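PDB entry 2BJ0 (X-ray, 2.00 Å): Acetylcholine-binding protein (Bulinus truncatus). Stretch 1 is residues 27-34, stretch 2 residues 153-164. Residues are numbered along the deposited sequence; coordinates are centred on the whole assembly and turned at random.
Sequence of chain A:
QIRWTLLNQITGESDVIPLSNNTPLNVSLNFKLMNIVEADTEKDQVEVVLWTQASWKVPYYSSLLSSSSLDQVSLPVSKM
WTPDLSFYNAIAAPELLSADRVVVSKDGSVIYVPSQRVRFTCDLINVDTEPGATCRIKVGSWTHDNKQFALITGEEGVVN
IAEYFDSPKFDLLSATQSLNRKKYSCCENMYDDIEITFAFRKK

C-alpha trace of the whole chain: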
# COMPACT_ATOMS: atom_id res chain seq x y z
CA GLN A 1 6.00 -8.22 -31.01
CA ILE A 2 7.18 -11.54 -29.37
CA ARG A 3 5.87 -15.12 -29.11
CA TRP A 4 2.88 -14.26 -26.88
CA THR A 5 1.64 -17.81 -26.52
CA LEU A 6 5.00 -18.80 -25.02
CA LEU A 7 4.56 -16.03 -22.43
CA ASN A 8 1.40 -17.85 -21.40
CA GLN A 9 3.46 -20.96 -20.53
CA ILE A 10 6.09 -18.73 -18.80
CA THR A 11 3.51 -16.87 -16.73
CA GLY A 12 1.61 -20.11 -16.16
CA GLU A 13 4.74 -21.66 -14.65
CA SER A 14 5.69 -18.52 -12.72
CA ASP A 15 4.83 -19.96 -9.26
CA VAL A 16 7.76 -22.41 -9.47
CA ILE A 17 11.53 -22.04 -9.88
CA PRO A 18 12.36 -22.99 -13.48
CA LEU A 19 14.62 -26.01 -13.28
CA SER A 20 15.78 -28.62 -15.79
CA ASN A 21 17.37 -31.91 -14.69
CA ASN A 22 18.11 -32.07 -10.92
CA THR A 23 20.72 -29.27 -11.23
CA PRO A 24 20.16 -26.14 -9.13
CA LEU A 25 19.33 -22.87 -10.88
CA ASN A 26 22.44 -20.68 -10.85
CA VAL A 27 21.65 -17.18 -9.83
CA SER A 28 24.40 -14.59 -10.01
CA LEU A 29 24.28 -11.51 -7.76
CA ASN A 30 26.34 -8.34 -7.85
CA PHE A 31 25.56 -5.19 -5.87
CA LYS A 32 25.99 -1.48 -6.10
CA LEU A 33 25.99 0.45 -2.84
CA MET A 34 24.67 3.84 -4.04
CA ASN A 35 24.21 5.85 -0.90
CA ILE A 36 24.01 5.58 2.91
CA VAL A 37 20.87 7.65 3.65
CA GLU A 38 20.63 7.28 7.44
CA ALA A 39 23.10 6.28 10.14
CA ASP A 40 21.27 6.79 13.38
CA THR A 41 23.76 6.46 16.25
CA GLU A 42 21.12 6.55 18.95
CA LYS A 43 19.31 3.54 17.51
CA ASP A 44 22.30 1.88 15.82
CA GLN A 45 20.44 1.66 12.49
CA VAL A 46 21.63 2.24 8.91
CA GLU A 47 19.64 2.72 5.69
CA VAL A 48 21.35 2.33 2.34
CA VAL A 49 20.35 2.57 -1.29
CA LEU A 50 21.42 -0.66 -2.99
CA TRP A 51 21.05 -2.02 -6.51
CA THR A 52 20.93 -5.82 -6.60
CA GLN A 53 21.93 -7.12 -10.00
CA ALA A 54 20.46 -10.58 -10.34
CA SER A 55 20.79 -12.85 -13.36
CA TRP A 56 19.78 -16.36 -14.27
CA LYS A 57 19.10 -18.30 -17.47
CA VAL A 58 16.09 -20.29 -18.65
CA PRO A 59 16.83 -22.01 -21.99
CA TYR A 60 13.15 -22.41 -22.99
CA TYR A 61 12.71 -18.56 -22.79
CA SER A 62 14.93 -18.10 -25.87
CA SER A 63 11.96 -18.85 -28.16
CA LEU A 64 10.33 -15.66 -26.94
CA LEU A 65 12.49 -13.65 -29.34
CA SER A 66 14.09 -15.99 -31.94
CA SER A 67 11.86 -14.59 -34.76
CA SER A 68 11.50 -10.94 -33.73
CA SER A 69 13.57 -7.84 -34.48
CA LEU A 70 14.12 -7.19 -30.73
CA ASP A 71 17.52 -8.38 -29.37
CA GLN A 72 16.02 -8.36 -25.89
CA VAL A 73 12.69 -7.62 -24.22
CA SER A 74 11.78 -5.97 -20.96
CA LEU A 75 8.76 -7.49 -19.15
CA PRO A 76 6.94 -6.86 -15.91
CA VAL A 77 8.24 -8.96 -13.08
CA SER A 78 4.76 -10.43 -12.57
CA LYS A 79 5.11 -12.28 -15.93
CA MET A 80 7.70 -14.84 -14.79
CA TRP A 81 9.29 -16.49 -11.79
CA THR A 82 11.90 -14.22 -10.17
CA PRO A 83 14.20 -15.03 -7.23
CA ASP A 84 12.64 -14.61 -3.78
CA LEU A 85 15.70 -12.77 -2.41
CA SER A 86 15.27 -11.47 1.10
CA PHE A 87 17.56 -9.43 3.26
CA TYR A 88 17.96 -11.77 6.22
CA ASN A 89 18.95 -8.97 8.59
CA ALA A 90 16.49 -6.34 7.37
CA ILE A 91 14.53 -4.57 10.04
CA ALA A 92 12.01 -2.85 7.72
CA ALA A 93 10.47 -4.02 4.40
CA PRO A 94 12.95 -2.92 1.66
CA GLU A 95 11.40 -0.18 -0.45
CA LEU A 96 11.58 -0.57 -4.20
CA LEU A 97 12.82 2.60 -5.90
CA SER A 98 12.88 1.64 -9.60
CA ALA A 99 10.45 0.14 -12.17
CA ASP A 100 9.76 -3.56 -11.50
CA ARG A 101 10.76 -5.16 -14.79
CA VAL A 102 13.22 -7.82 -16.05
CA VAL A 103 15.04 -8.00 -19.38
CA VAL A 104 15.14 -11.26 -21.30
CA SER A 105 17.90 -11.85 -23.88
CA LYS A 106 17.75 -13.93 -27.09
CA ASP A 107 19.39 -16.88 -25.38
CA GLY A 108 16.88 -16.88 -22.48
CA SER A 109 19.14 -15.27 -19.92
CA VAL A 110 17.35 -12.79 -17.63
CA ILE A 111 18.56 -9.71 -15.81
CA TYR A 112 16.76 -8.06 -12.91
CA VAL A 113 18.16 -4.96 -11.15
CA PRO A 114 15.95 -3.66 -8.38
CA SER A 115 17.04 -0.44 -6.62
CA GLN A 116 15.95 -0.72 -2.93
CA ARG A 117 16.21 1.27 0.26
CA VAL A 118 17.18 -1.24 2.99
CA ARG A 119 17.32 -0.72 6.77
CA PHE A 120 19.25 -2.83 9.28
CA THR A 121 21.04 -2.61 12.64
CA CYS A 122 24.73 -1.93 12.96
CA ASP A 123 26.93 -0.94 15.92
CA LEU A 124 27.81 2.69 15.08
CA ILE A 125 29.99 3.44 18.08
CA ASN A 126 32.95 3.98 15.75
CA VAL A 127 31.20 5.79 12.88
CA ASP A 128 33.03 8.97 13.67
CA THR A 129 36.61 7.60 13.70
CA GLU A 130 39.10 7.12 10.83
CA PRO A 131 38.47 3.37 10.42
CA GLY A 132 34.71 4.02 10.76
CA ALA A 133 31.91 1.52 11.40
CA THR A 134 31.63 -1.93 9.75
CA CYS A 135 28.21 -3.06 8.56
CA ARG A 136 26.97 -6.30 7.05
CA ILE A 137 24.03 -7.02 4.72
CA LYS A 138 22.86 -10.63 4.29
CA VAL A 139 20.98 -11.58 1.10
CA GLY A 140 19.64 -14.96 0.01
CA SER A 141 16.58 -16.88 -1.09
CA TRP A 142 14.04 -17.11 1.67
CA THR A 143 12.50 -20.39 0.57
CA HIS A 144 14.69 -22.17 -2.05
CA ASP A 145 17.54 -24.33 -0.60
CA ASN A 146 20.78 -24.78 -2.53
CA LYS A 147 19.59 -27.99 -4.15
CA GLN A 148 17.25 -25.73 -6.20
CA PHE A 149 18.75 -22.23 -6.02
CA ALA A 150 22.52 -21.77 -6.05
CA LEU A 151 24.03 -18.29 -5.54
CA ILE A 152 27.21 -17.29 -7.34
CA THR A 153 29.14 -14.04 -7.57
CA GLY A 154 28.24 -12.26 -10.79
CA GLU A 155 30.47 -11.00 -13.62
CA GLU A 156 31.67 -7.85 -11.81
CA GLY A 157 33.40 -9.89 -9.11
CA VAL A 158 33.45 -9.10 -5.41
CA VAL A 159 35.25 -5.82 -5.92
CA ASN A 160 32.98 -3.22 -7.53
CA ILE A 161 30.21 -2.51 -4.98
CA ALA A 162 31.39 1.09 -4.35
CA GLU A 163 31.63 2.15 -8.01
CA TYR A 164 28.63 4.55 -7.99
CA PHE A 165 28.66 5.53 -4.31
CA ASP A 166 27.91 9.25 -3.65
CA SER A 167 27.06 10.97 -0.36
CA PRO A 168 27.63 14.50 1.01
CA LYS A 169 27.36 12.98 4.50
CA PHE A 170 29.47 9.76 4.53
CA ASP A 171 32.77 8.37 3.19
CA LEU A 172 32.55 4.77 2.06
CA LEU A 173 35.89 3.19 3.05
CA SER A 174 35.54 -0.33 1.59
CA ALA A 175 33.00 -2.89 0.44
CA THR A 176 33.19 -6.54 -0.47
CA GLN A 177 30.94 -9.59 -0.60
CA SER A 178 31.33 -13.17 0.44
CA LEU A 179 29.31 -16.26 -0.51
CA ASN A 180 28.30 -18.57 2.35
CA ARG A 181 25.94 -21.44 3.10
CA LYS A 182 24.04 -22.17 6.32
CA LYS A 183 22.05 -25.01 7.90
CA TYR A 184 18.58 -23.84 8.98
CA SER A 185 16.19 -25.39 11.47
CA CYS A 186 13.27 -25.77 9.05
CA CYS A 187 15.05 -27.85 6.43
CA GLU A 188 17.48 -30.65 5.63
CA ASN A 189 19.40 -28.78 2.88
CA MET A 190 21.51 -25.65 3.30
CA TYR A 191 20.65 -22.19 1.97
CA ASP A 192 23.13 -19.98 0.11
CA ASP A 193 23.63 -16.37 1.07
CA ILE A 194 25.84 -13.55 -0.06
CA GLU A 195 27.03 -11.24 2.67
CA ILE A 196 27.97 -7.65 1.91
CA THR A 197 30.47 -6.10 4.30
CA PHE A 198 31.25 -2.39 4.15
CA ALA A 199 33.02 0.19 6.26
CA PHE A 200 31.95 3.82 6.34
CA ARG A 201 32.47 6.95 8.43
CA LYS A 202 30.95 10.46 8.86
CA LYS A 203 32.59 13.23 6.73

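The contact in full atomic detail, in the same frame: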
# COMPACT_ATOMS: atom_id res chain seq x y z
N VAL A 27 22.04 -18.56 -9.79
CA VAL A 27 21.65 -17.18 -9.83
C VAL A 27 22.84 -16.34 -9.43
O VAL A 27 23.36 -16.51 -8.35
CB VAL A 27 20.45 -16.93 -8.88
CG1 VAL A 27 20.07 -15.45 -8.86
CG2 VAL A 27 19.28 -17.78 -9.31
N SER A 28 23.27 -15.45 -10.31
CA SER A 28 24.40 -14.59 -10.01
C SER A 28 23.93 -13.26 -9.46
O SER A 28 23.05 -12.65 -10.05
CB SER A 28 25.19 -14.33 -11.28
OG SER A 28 25.40 -15.55 -11.96
N LEU A 29 24.56 -12.82 -8.38
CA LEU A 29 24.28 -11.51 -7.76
C LEU A 29 25.52 -10.66 -7.70
O LEU A 29 26.60 -11.15 -7.33
CB LEU A 29 23.81 -11.68 -6.31
CG LEU A 29 22.52 -12.44 -6.08
CD1 LEU A 29 22.16 -12.45 -4.58
CD2 LEU A 29 21.43 -11.80 -6.94
N ASN A 30 25.37 -9.41 -8.08
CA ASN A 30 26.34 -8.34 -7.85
C ASN A 30 25.55 -7.20 -7.22
O ASN A 30 24.33 -7.21 -7.32
CB ASN A 30 27.00 -7.91 -9.16
CG ASN A 30 28.18 -8.83 -9.55
OD1 ASN A 30 28.23 -9.35 -10.66
ND2 ASN A 30 29.10 -9.07 -8.61
N PHE A 31 26.23 -6.25 -6.59
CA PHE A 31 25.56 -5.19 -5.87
C PHE A 31 26.24 -3.89 -6.14
O PHE A 31 27.44 -3.84 -6.41
CB PHE A 31 25.54 -5.46 -4.35
CG PHE A 31 24.81 -6.70 -3.96
CD1 PHE A 31 23.44 -6.68 -3.73
CD2 PHE A 31 25.49 -7.90 -3.79
CE1 PHE A 31 22.75 -7.81 -3.37
CE2 PHE A 31 24.81 -9.04 -3.42
CZ PHE A 31 23.42 -9.00 -3.20
N LYS A 32 25.47 -2.82 -6.05
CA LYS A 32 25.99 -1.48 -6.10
C LYS A 32 25.46 -0.74 -4.87
O LYS A 32 24.24 -0.50 -4.77
CB LYS A 32 25.53 -0.75 -7.38
CG LYS A 32 25.98 -1.40 -8.70
CD LYS A 32 27.44 -1.02 -8.97
CE LYS A 32 28.07 -2.05 -9.85
NZ LYS A 32 29.51 -1.73 -10.09
N LEU A 33 26.36 -0.38 -3.96
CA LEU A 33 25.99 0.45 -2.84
C LEU A 33 26.02 1.89 -3.33
O LEU A 33 27.08 2.40 -3.64
CB LEU A 33 26.88 0.22 -1.60
CG LEU A 33 26.60 1.03 -0.33
CD1 LEU A 33 25.19 0.74 0.20
CD2 LEU A 33 27.61 0.75 0.77
N MET A 34 24.83 2.52 -3.42
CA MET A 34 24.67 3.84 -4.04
C MET A 34 24.79 5.01 -3.06
O MET A 34 25.29 6.08 -3.42
CB MET A 34 23.31 3.92 -4.74
CG MET A 34 23.07 2.82 -5.76
SD MET A 34 24.21 2.87 -7.15
CE MET A 34 23.72 4.39 -7.95
N THR A 153 28.73 -15.40 -7.28
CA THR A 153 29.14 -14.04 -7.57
C THR A 153 29.05 -13.77 -9.07
O THR A 153 29.52 -14.55 -9.91
CB THR A 153 30.54 -13.76 -6.99
OG1 THR A 153 30.44 -13.67 -5.57
CG2 THR A 153 31.07 -12.36 -7.37
N GLY A 154 28.40 -12.66 -9.40
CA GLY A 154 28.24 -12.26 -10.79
C GLY A 154 29.50 -11.72 -11.45
O GLY A 154 30.54 -11.55 -10.80
N GLU A 155 29.37 -11.42 -12.74
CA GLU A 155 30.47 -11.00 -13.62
C GLU A 155 31.41 -9.89 -13.13
O GLU A 155 32.58 -9.85 -13.52
CB GLU A 155 29.89 -10.57 -14.97
CG GLU A 155 29.29 -11.71 -15.76
CD GLU A 155 28.96 -11.28 -17.17
OE1 GLU A 155 28.27 -10.24 -17.34
OE2 GLU A 155 29.41 -11.97 -18.11
N GLU A 156 30.90 -9.00 -12.29
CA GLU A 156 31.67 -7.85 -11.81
C GLU A 156 32.64 -8.18 -10.68
O GLU A 156 33.38 -7.32 -10.21
CB GLU A 156 30.72 -6.73 -11.40
CG GLU A 156 29.86 -6.24 -12.55
CD GLU A 156 29.23 -4.91 -12.25
OE1 GLU A 156 29.80 -4.18 -11.41
OE2 GLU A 156 28.17 -4.59 -12.84
N GLY A 157 32.62 -9.44 -10.25
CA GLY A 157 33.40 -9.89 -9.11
C GLY A 157 32.90 -9.35 -7.78
O GLY A 157 31.76 -8.87 -7.66
N VAL A 158 33.77 -9.42 -6.79
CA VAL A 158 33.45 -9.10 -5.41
C VAL A 158 33.88 -7.66 -5.12
O VAL A 158 33.70 -7.15 -4.02
CB VAL A 158 34.15 -10.17 -4.50
CG1 VAL A 158 34.57 -9.62 -3.12
CG2 VAL A 158 33.28 -11.41 -4.37
N VAL A 159 34.41 -7.00 -6.13
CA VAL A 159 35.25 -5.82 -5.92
C VAL A 159 34.69 -4.48 -6.38
O VAL A 159 35.32 -3.44 -6.16
CB VAL A 159 36.62 -6.02 -6.63
CG1 VAL A 159 37.40 -7.14 -5.95
CG2 VAL A 159 36.41 -6.31 -8.15
N ASN A 160 33.52 -4.49 -7.03
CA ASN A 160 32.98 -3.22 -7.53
C ASN A 160 31.68 -2.64 -6.96
O ASN A 160 31.00 -1.84 -7.62
CB ASN A 160 32.95 -3.25 -9.04
CG ASN A 160 34.10 -2.49 -9.62
OD1 ASN A 160 34.26 -1.28 -9.38
ND2 ASN A 160 34.97 -3.21 -10.32
N ILE A 161 31.40 -2.99 -5.71
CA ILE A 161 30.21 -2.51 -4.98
C ILE A 161 30.16 -0.99 -4.84
O ILE A 161 29.09 -0.37 -4.99
CB ILE A 161 30.13 -3.25 -3.61
CG1 ILE A 161 30.17 -4.76 -3.84
CG2 ILE A 161 28.87 -2.88 -2.81
CD1 ILE A 161 29.90 -5.57 -2.66
N ALA A 162 31.32 -0.36 -4.60
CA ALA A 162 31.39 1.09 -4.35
C ALA A 162 31.45 2.00 -5.59
O ALA A 162 31.45 3.23 -5.45
CB ALA A 162 32.54 1.41 -3.42
N GLU A 163 31.43 1.42 -6.78
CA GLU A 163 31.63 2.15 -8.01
C GLU A 163 30.81 3.45 -8.12
O GLU A 163 31.34 4.50 -8.50
CB GLU A 163 31.37 1.25 -9.22
CG GLU A 163 31.97 1.81 -10.50
CD GLU A 163 31.68 0.96 -11.73
OE1 GLU A 163 31.21 -0.19 -11.60
OE2 GLU A 163 31.92 1.46 -12.85
N TYR A 164 29.51 3.38 -7.81
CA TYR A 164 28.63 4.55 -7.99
C TYR A 164 28.29 5.28 -6.69
O TYR A 164 27.39 6.14 -6.67
CB TYR A 164 27.33 4.13 -8.68
CG TYR A 164 27.47 3.47 -10.02
CD1 TYR A 164 28.24 4.05 -11.04
CD2 TYR A 164 26.81 2.29 -10.31
CE1 TYR A 164 28.35 3.44 -12.29
CE2 TYR A 164 26.91 1.67 -11.55
CZ TYR A 164 27.69 2.25 -12.52
OH TYR A 164 27.78 1.66 -13.75
O HOH W 1 28.10 1.76 -6.11
O HOH W 2 25.02 7.35 -6.16

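The strongest polar interactions between the two stretches converge on the ammonium group of Lys32. Although the CA-to-CB bond of this residue points away from residues 153-164, the chain bends back through two m rotamers, at chi1 and chi2, and brings NZ into a pocket of acceptors. There NZ forms salt bridges with Glu156 OE1 (2.8 Å) and Glu163 OE1 (2.7 Å) and donates a hydrogen bond to the backbone oxygen of Asn160, with NZ to O at 2.9 Å. The two carboxylates thus offset the charge of a buried lysine, and the carbonyl of Asn160 adds a further acceptor; a single side chain links three points along the loop, at Glu156, Asn160 and Glu163.

Asn30 engages the type I turn from Gly154 to Gly157, which is closed by its own hydrogen bond from Gly157 N to Gly154 O (3.0 Å). Glu156 N donates to Asn30 OD1 (3.1 Å), although the modelled position of OD1 is less certain, and Asn30 ND2 lies 2.8 Å from Gly157 O.

Backbone pairing is limited. Leu29 forms a parallel bridge with Thr153, and Gly154 N donates to Leu29 O (3.1 Å); beyond this point the second stretch leaves strand geometry. Its backbone meets stretch 1 again at Ile161, whose O accepts from Leu33 N (2.9 Å) and whose CA approaches Phe31 O at 3.4 Å in a CA-H...O contact. One water extends this link, donating to Leu33 O (2.7 Å) and Ile161 O (2.6 Å) and accepting from Tyr164 N (2.7 Å).

Apolar packing completes the contact. Ile161 CG2 lies 3.9 Å from Leu33 CB, while the aliphatic part of Lys32 packs against Tyr164, with Lys32 CD 3.6 Å from Tyr164 CD2. Met34 SD sits at the edge of the same ring, 3.7 Å from Tyr164 CB.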